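Local coordinates for protein phosphoribosylaminoimidazole-succinocarboxamide synthase (Saccharomyces cerevisiae, PDB 2CNU) that catalyses the ATP-dependent joining of 4-carboxy-5-aminoimidazole ribotide to aspartate, forming SAICAR in the de novo purine biosynthesis pathway, at residues A[28-33]-A[106-111]; A[19-24]-A[33-38]. All blocks are in the same frame, centred on the assembly; numbering follows the deposited sequence.

Interaction 1 (A[28-33]-A[106-111]); sequences AGTLLF and SLLVHK
The F33 ring meets CG2 of V109 obliquely, 3.7 Å from CE2, while CD1 of L31 lies in plane at its edge; H75 joins it in an edge-to-face pair. At the H110 ring, water 1 sits in plane at the edge. L31, F33, V109 and H110 belong to an antiparallel strand pair in which 106-110 borders a four-stranded sheet and strand 30-35 is its inner neighbour. Two hydrogen-bonded pairs, L31 with V109 and F33 with L107, are each closed by two N-H...O=C bonds; L31 N to V109 O, 2.9 Å long, runs in the carbonyl plane and is nearly straight at 170°. V109 turns CG2 between its backbone N and carbonyl carbon (chi1 of CG1 -54°), bringing this one methyl against both the ring and L31 CB, 3.8 Å away. At the end of the pairing, water 1 donates to G29 O at 2.8 Å and also bonds H110 ND1; a bound aspartic acid lies close to the H110 side chain. K111, extended beyond CG, runs back past G29, with CE 3.8 Å from L31 CD2. Its NZ, salt-bridged to E25, donates to A28 O at 2.8 Å from well above that carbonyl's plane.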
ATOM      1  N   ALA A  28      -8.972  -6.744 -22.881  1.00 13.00           N
ATOM      2  CA  ALA A  28      -8.249  -7.997 -22.644  1.00 13.69           C
ATOM      3  C   ALA A  28      -6.928  -7.746 -21.953  1.00 13.64           C
ATOM      4  O   ALA A  28      -6.437  -8.646 -21.235  1.00 14.55           O
ATOM      5  CB  ALA A  28      -8.011  -8.700 -23.973  1.00 15.17           C
ATOM      6  N   GLY A  29      -6.311  -6.586 -22.154  1.00 12.60           N
ATOM      7  CA  GLY A  29      -5.002  -6.288 -21.605  1.00 12.32           C
ATOM      8  C   GLY A  29      -4.953  -5.274 -20.498  1.00 11.74           C
ATOM      9  O   GLY A  29      -3.837  -4.996 -20.018  1.00 12.95           O
ATOM     10  N   THR A  30      -6.086  -4.731 -20.040  1.00 11.26           N
ATOM     11  CA  THR A  30      -6.059  -3.521 -19.209  0.80 10.71           C
ATOM     12  C   THR A  30      -7.083  -3.638 -18.088  1.00 10.45           C
ATOM     13  O   THR A  30      -8.198  -4.115 -18.296  1.00 10.47           O
ATOM     14  CB  THR A  30      -6.457  -2.346 -20.066  0.80 12.92           C
ATOM     15  OG1 THR A  30      -5.697  -2.371 -21.240  0.80 15.68           O
ATOM     16  CG2 THR A  30      -6.229  -1.011 -19.348  0.80 14.27           C
ATOM     17  N   LEU A  31      -6.709  -3.118 -16.928  1.00 10.10           N
ATOM     18  CA  LEU A  31      -7.558  -3.033 -15.736  1.00  9.32           C
ATOM     19  C   LEU A  31      -7.702  -1.580 -15.295  1.00  9.48           C
ATOM     20  O   LEU A  31      -6.857  -0.723 -15.635  1.00  9.90           O
ATOM     21  CB  LEU A  31      -6.959  -3.849 -14.598  1.00 10.06           C
ATOM     22  CG  LEU A  31      -6.809  -5.349 -14.838  1.00 11.07           C
ATOM     23  CD1 LEU A  31      -6.041  -6.005 -13.729  1.00 12.62           C
ATOM     24  CD2 LEU A  31      -8.146  -6.031 -14.973  1.00 13.50           C
ATOM     25  N   LEU A  32      -8.724  -1.319 -14.512  1.00  8.91           N
ATOM     26  CA  LEU A  32      -8.949  -0.013 -13.893  1.00  8.82           C
ATOM     27  C   LEU A  32      -8.942  -0.238 -12.404  1.00  8.62           C
ATOM     28  O   LEU A  32      -9.796  -0.958 -11.877  1.00  9.57           O
ATOM     29  CB  LEU A  32     -10.287   0.549 -14.333  1.00 10.19           C
ATOM     30  CG  LEU A  32     -10.605   1.962 -13.836  1.00 12.64           C
ATOM     31  CD1 LEU A  32      -9.663   2.964 -14.462  1.00 13.62           C
ATOM     32  CD2 LEU A  32     -12.040   2.315 -14.110  1.00 14.63           C
ATOM     33  N   PHE A  33      -7.982   0.355 -11.697  1.00  8.57           N
ATOM     34  CA  PHE A  33      -7.853   0.242 -10.259  1.00  9.13           C
ATOM     35  C   PHE A  33      -8.467   1.481  -9.630  1.00  9.28           C
ATOM     36  O   PHE A  33      -7.906   2.592  -9.778  1.00  9.96           O
ATOM     37  CB  PHE A  33      -6.410   0.194  -9.797  1.00 10.53           C
ATOM     38  CG  PHE A  33      -5.733  -1.157  -9.916  1.00 10.28           C
ATOM     39  CD1 PHE A  33      -4.730  -1.495  -9.035  1.00 13.37           C
ATOM     40  CD2 PHE A  33      -6.049  -2.111 -10.873  1.00 10.91           C
ATOM     41  CE1 PHE A  33      -4.021  -2.697  -9.133  1.00 13.63           C
ATOM     42  CE2 PHE A  33      -5.369  -3.316 -10.919  1.00 11.19           C
ATOM     43  CZ  PHE A  33      -4.390  -3.606 -10.051  1.00 12.01           C
ATOM     44  N   SER A 106      -8.530   6.793  -9.825  1.00  8.53           N
ATOM     45  CA  SER A 106      -8.462   5.616 -10.682  1.00  8.72           C
ATOM     46  C   SER A 106      -7.220   5.588 -11.499  1.00  9.17           C
ATOM     47  O   SER A 106      -6.777   6.628 -12.022  1.00 11.29           O
ATOM     48  CB  SER A 106      -9.710   5.582 -11.601  1.00 10.04           C
ATOM     49  OG  SER A 106     -10.881   5.579 -10.866  1.00  9.66           O
ATOM     50  N   LEU A 107      -6.643   4.425 -11.649  1.00  8.89           N
ATOM     51  CA  LEU A 107      -5.466   4.234 -12.496  1.00  9.65           C
ATOM     52  C   LEU A 107      -5.736   3.157 -13.533  1.00  9.09           C
ATOM     53  O   LEU A 107      -6.213   2.053 -13.186  1.00  9.44           O
ATOM     54  CB  LEU A 107      -4.277   3.820 -11.666  1.00 10.22           C
ATOM     55  CG  LEU A 107      -3.805   4.914 -10.695  1.00 11.09           C
ATOM     56  CD1 LEU A 107      -2.779   4.380  -9.768  1.00 13.04           C
ATOM     57  CD2 LEU A 107      -3.271   6.148 -11.394  1.00 13.10           C
ATOM     58  N   LEU A 108      -5.432   3.484 -14.760  1.00  9.60           N
ATOM     59  CA  LEU A 108      -5.502   2.549 -15.882  1.00  9.56           C
ATOM     60  C   LEU A 108      -4.170   1.816 -15.919  1.00  9.89           C
ATOM     61  O   LEU A 108      -3.111   2.456 -16.012  1.00 10.46           O
ATOM     62  CB  LEU A 108      -5.734   3.331 -17.150  1.00 11.58           C
ATOM     63  CG  LEU A 108      -6.044   2.549 -18.398  1.00 12.64           C
ATOM     64  CD1 LEU A 108      -7.409   1.912 -18.211  1.00 17.17           C
ATOM     65  CD2 LEU A 108      -6.009   3.400 -19.632  1.00 15.53           C
ATOM     66  N   VAL A 109      -4.214   0.473 -15.895  1.00  9.66           N
ATOM     67  CA  VAL A 109      -3.002  -0.328 -15.745  1.00  9.52           C
ATOM     68  C   VAL A 109      -2.999  -1.509 -16.697  1.00 10.39           C
ATOM     69  O   VAL A 109      -4.052  -2.054 -17.072  1.00 11.44           O
ATOM     70  CB  VAL A 109      -2.792  -0.790 -14.300  1.00 10.43           C
ATOM     71  CG1 VAL A 109      -2.814   0.421 -13.335  1.00 11.44           C
ATOM     72  CG2 VAL A 109      -3.797  -1.791 -13.870  1.00 11.89           C
ATOM     73  N   HIS A 110      -1.815  -1.910 -17.096  1.00 10.27           N
ATOM     74  CA  HIS A 110      -1.597  -3.092 -17.911  1.00 10.87           C
ATOM     75  C   HIS A 110      -1.656  -4.334 -17.062  1.00 11.80           C
ATOM     76  O   HIS A 110      -1.077  -4.384 -15.957  1.00 12.79           O
ATOM     77  CB  HIS A 110      -0.206  -3.046 -18.503  1.00 12.29           C
ATOM     78  CG  HIS A 110       0.038  -1.962 -19.498  1.00 13.78           C
ATOM     79  ND1 HIS A 110      -0.514  -1.964 -20.754  1.00 16.42           N
ATOM     80  CD2 HIS A 110       0.793  -0.833 -19.416  1.00 15.71           C
ATOM     81  CE1 HIS A 110      -0.104  -0.882 -21.403  1.00 17.15           C
ATOM     82  NE2 HIS A 110       0.699  -0.187 -20.627  1.00 18.10           N
ATOM     83  N   LYS A 111      -2.345  -5.378 -17.551  1.00 12.31           N
ATOM     84  CA  LYS A 111      -2.222  -6.695 -16.995  1.00 13.29           C
ATOM     85  C   LYS A 111      -0.799  -7.225 -17.263  1.00 13.42           C
ATOM     86  O   LYS A 111      -0.238  -7.070 -18.331  1.00 17.14           O
ATOM     87  CB  LYS A 111      -3.209  -7.639 -17.657  1.00 12.89           C
ATOM     88  CG  LYS A 111      -4.658  -7.341 -17.337  1.00 13.33           C
ATOM     89  CD  LYS A 111      -5.562  -8.351 -18.082  1.00 14.39           C
ATOM     90  CE  LYS A 111      -7.017  -8.033 -17.941  1.00 14.35           C
ATOM     91  NZ  LYS A 111      -7.816  -9.001 -18.790  1.00 17.38           N
TER
HETATM   92  O   HOH W   1      -1.558  -4.414 -21.481  1.00 21.76           O
HETATM   93  O   HOH W   2      -3.022  -2.141 -21.830  1.00 33.77           O

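Interaction 2 (A[19-24]-A[33-38]); sequences KVRDIY and FVATDR
Two donors from a single residue grip V20 O: the hydroxyl OG1 of T36 at 2.7 Å and the T36 backbone N at 3.0 Å. The hydroxyl can reach it because chi1 of 78° tucks OG1 between the backbone N and the carbonyl carbon, and from there it also accepts the N-H of R38, closing an ST turn. R38 then folds back across 19-24. A bend at chi3 (-60°) leaves its NE donating to K19 O at 2.9 Å, close to the guanidinium plane, while NH1 and NH2 converge end-on upon one oxygen, D22 OD2, in a salt bridge. NH1 comes nearly along the C-O bond and NH2 from the syn side, tilted 27° out of the carboxylate plane; R17 adds a further charge to this oxygen, so the carboxylate would probably stay ionised although buried, its OD1 being held by T6. Replacing R38 with a leucine would probably leave D22 short of one of its two arginine partners and K19 O without its side-chain donor. Farther along, D22 and V34 exchange two backbone bonds, and I23 lies alongside F33 with CD1 over one ring face, 4.1 Å from the centroid. R21 brings CD to 4.1 Å from A35 CB, its guanidinium being salt-bridged to D233 and a sulfate. That sulfate, though probably from the crystallisation liquor, is also bound by the backbone N of K19 and of V20. This anion site, in the loop joining strand 14-17 to strand 21-27 of the antiparallel sheet, is consistent with phosphate binding in an ATP-using enzyme.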
ATOM      1  N   LYS A  19     -10.115  -4.607   0.109  1.00 15.34           N
ATOM      2  CA  LYS A  19     -10.440  -3.754   1.247  0.50 12.96           C
ATOM      3  C   LYS A  19     -10.645  -2.312   0.846  1.00 13.21           C
ATOM      4  O   LYS A  19     -11.414  -1.593   1.464  1.00 14.19           O
ATOM      5  CB  LYS A  19      -9.393  -3.860   2.356  0.69 15.95           C
ATOM      6  CG  LYS A  19      -9.113  -5.288   2.772  0.69 19.52           C
ATOM      7  CD  LYS A  19     -10.353  -5.966   3.347  0.69 23.54           C
ATOM      8  CE  LYS A  19     -11.239  -6.715   2.345  0.30 24.18           C
ATOM      9  NZ  LYS A  19     -12.078  -7.784   3.015  0.30 24.07           N
ATOM     10  N   VAL A  20      -9.924  -1.886  -0.148  1.00 12.13           N
ATOM     11  CA  VAL A  20      -9.896  -0.492  -0.568  1.00 11.59           C
ATOM     12  C   VAL A  20     -10.133  -0.300  -2.011  1.00  9.92           C
ATOM     13  O   VAL A  20     -10.799   0.667  -2.420  1.00 11.44           O
ATOM     14  CB  VAL A  20      -8.515   0.209  -0.187  1.00 12.68           C
ATOM     15  CG1 VAL A  20      -8.534   1.666  -0.548  1.00 12.44           C
ATOM     16  CG2 VAL A  20      -8.275   0.064   1.329  1.00 15.09           C
ATOM     17  N   ARG A  21      -9.562  -1.127  -2.898  1.00 10.80           N
ATOM     18  CA  ARG A  21      -9.717  -0.949  -4.321  0.80 10.05           C
ATOM     19  C   ARG A  21     -10.831  -1.765  -4.892  1.00  9.76           C
ATOM     20  O   ARG A  21     -11.018  -2.948  -4.528  1.00 11.39           O
ATOM     21  CB  ARG A  21      -8.443  -1.304  -5.145  0.80 12.62           C
ATOM     22  CG  ARG A  21      -7.493  -0.159  -5.398  0.80 12.61           C
ATOM     23  CD  ARG A  21      -6.783   0.343  -4.104  0.80 13.07           C
ATOM     24  NE  ARG A  21      -5.978  -0.751  -3.516  0.80 12.22           N
ATOM     25  CZ  ARG A  21      -4.779  -1.148  -4.023  0.80 10.48           C
ATOM     26  NH1 ARG A  21      -4.243  -0.498  -5.038  0.80 12.49           N
ATOM     27  NH2 ARG A  21      -4.218  -2.253  -3.564  0.80 13.12           N
ATOM     28  N   ASP A  22     -11.563  -1.161  -5.814  1.00  9.55           N
ATOM     29  CA  ASP A  22     -12.484  -1.843  -6.700  0.80  9.82           C
ATOM     30  C   ASP A  22     -11.735  -1.957  -8.046  1.00 10.13           C
ATOM     31  O   ASP A  22     -11.326  -0.923  -8.578  1.00 11.80           O
ATOM     32  CB  ASP A  22     -13.768  -0.998  -6.849  0.80 11.08           C
ATOM     33  CG  ASP A  22     -14.596  -0.884  -5.584  0.80 10.85           C
ATOM     34  OD1 ASP A  22     -15.660  -0.186  -5.649  0.80 11.91           O
ATOM     35  OD2 ASP A  22     -14.275  -1.498  -4.515  0.80 12.94           O
ATOM     36  N   ILE A  23     -11.585  -3.165  -8.579  1.00  9.51           N
ATOM     37  CA  ILE A  23     -10.840  -3.390  -9.804  1.00 10.02           C
ATOM     38  C   ILE A  23     -11.784  -3.821 -10.908  1.00  9.50           C
ATOM     39  O   ILE A  23     -12.527  -4.791 -10.698  1.00 10.54           O
ATOM     40  CB  ILE A  23      -9.749  -4.447  -9.618  1.00 10.54           C
ATOM     41  CG1 ILE A  23      -8.785  -3.988  -8.515  1.00 13.78           C
ATOM     42  CG2 ILE A  23      -9.037  -4.682 -10.904  1.00 11.13           C
ATOM     43  CD1 ILE A  23      -7.693  -4.967  -8.189  1.00 16.54           C
ATOM     44  N   TYR A  24     -11.756  -3.138 -12.038  1.00  9.10           N
ATOM     45  CA  TYR A  24     -12.582  -3.457 -13.185  1.00  9.68           C
ATOM     46  C   TYR A  24     -11.733  -3.877 -14.369  1.00  9.64           C
ATOM     47  O   TYR A  24     -10.586  -3.453 -14.507  1.00 10.35           O
ATOM     48  CB  TYR A  24     -13.427  -2.233 -13.620  1.00 10.08           C
ATOM     49  CG  TYR A  24     -14.462  -1.860 -12.580  1.00  9.84           C
ATOM     50  CD1 TYR A  24     -15.745  -2.393 -12.605  1.00  9.97           C
ATOM     51  CD2 TYR A  24     -14.146  -1.001 -11.529  1.00  9.80           C
ATOM     52  CE1 TYR A  24     -16.683  -2.086 -11.688  1.00 10.53           C
ATOM     53  CE2 TYR A  24     -15.101  -0.694 -10.561  1.00 10.33           C
ATOM     54  CZ  TYR A  24     -16.372  -1.254 -10.626  1.00 10.27           C
ATOM     55  OH  TYR A  24     -17.329  -0.977  -9.688  1.00 11.56           O
ATOM     56  N   PHE A  33      -7.982   0.355 -11.697  1.00  8.57           N
ATOM     57  CA  PHE A  33      -7.853   0.242 -10.259  1.00  9.13           C
ATOM     58  C   PHE A  33      -8.467   1.481  -9.630  1.00  9.28           C
ATOM     59  O   PHE A  33      -7.906   2.592  -9.778  1.00  9.96           O
ATOM     60  CB  PHE A  33      -6.410   0.194  -9.797  1.00 10.53           C
ATOM     61  CG  PHE A  33      -5.733  -1.157  -9.916  1.00 10.28           C
ATOM     62  CD1 PHE A  33      -4.730  -1.495  -9.035  1.00 13.37           C
ATOM     63  CD2 PHE A  33      -6.049  -2.111 -10.873  1.00 10.91           C
ATOM     64  CE1 PHE A  33      -4.021  -2.697  -9.133  1.00 13.63           C
ATOM     65  CE2 PHE A  33      -5.369  -3.316 -10.919  1.00 11.19           C
ATOM     66  CZ  PHE A  33      -4.390  -3.606 -10.051  1.00 12.01           C
ATOM     67  N   VAL A  34      -9.597   1.321  -8.974  1.00  9.44           N
ATOM     68  CA  VAL A  34     -10.353   2.470  -8.377  1.00  9.73           C
ATOM     69  C   VAL A  34     -10.105   2.411  -6.882  1.00  9.70           C
ATOM     70  O   VAL A  34     -10.593   1.494  -6.178  1.00 10.74           O
ATOM     71  CB  VAL A  34     -11.829   2.437  -8.684  1.00 10.24           C
ATOM     72  CG1 VAL A  34     -12.433   3.740  -8.195  1.00 11.02           C
ATOM     73  CG2 VAL A  34     -12.067   2.244 -10.165  1.00 10.80           C
ATOM     74  N   ALA A  35      -9.345   3.370  -6.351  1.00  9.40           N
ATOM     75  CA  ALA A  35      -9.094   3.464  -4.936  1.00  9.46           C
ATOM     76  C   ALA A  35     -10.278   4.150  -4.282  1.00  9.35           C
ATOM     77  O   ALA A  35     -10.470   5.363  -4.485  1.00 10.54           O
ATOM     78  CB  ALA A  35      -7.834   4.217  -4.674  1.00 10.50           C
ATOM     79  N   THR A  36     -11.051   3.428  -3.521  1.00  9.56           N
ATOM     80  CA  THR A  36     -12.137   4.002  -2.777  1.00  9.71           C
ATOM     81  C   THR A  36     -11.617   4.706  -1.519  1.00  9.59           C
ATOM     82  O   THR A  36     -10.431   4.694  -1.212  1.00 10.17           O
ATOM     83  CB  THR A  36     -13.211   2.970  -2.425  1.00  9.63           C
ATOM     84  OG1 THR A  36     -12.768   2.179  -1.316  1.00  9.63           O
ATOM     85  CG2 THR A  36     -13.635   2.171  -3.631  1.00 10.22           C
ATOM     86  N   ASP A  37     -12.557   5.284  -0.788  1.00  9.42           N
ATOM     87  CA  ASP A  37     -12.298   5.964   0.491  1.00  9.71           C
ATOM     88  C   ASP A  37     -12.455   5.070   1.691  1.00 10.89           C
ATOM     89  O   ASP A  37     -12.424   5.528   2.821  1.00 12.58           O
ATOM     90  CB  ASP A  37     -13.192   7.189   0.572  1.00  9.70           C
ATOM     91  CG  ASP A  37     -12.843   8.269  -0.421  1.00  8.78           C
ATOM     92  OD1 ASP A  37     -13.711   9.107  -0.750  1.00  9.48           O
ATOM     93  OD2 ASP A  37     -11.666   8.303  -0.893  1.00  9.23           O
ATOM     94  N   ARG A  38     -12.626   3.756   1.458  1.00 10.46           N
ATOM     95  CA  ARG A  38     -12.711   2.817   2.547  1.00 10.50           C
ATOM     96  C   ARG A  38     -11.413   2.798   3.340  1.00 10.29           C
ATOM     97  O   ARG A  38     -10.318   3.037   2.836  1.00 10.73           O
ATOM     98  CB  ARG A  38     -13.028   1.398   2.039  1.00 11.20           C
ATOM     99  CG  ARG A  38     -14.393   1.292   1.363  1.00 11.54           C
ATOM    100  CD  ARG A  38     -14.756  -0.121   1.042  1.00 12.35           C
ATOM    101  NE  ARG A  38     -13.830  -0.817   0.147  1.00 12.43           N
ATOM    102  CZ  ARG A  38     -13.964  -0.972  -1.158  1.00 12.12           C
ATOM    103  NH1 ARG A  38     -13.097  -1.759  -1.830  1.00 13.31           N
ATOM    104  NH2 ARG A  38     -14.939  -0.450  -1.846  1.00 13.50           N
TER

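Interactions 1 and 2 lie about 13 Å apart, centre to centre, within one antiparallel sheet whose strands follow one another in chain order: 14-17, 21-27, 30-35 and 106-110. Strand 30-35 serves both, pairing with its hairpin partner on one edge and with the much later strand 106-110 on the other, and F33 belongs to both contacts. Along the chain the segments alternate: 19-24, 28-33, 33-38, then 106-111. A probable hydrogen bond from L32 N to Y24 O, 2.8 Å long, carries the hairpin pairing across from one contact to the other. A local hairpin thus becomes tied to a distant segment, and the sheet reaches from the sulfate-binding loop before strand 21-27 toward the end where H110 lies.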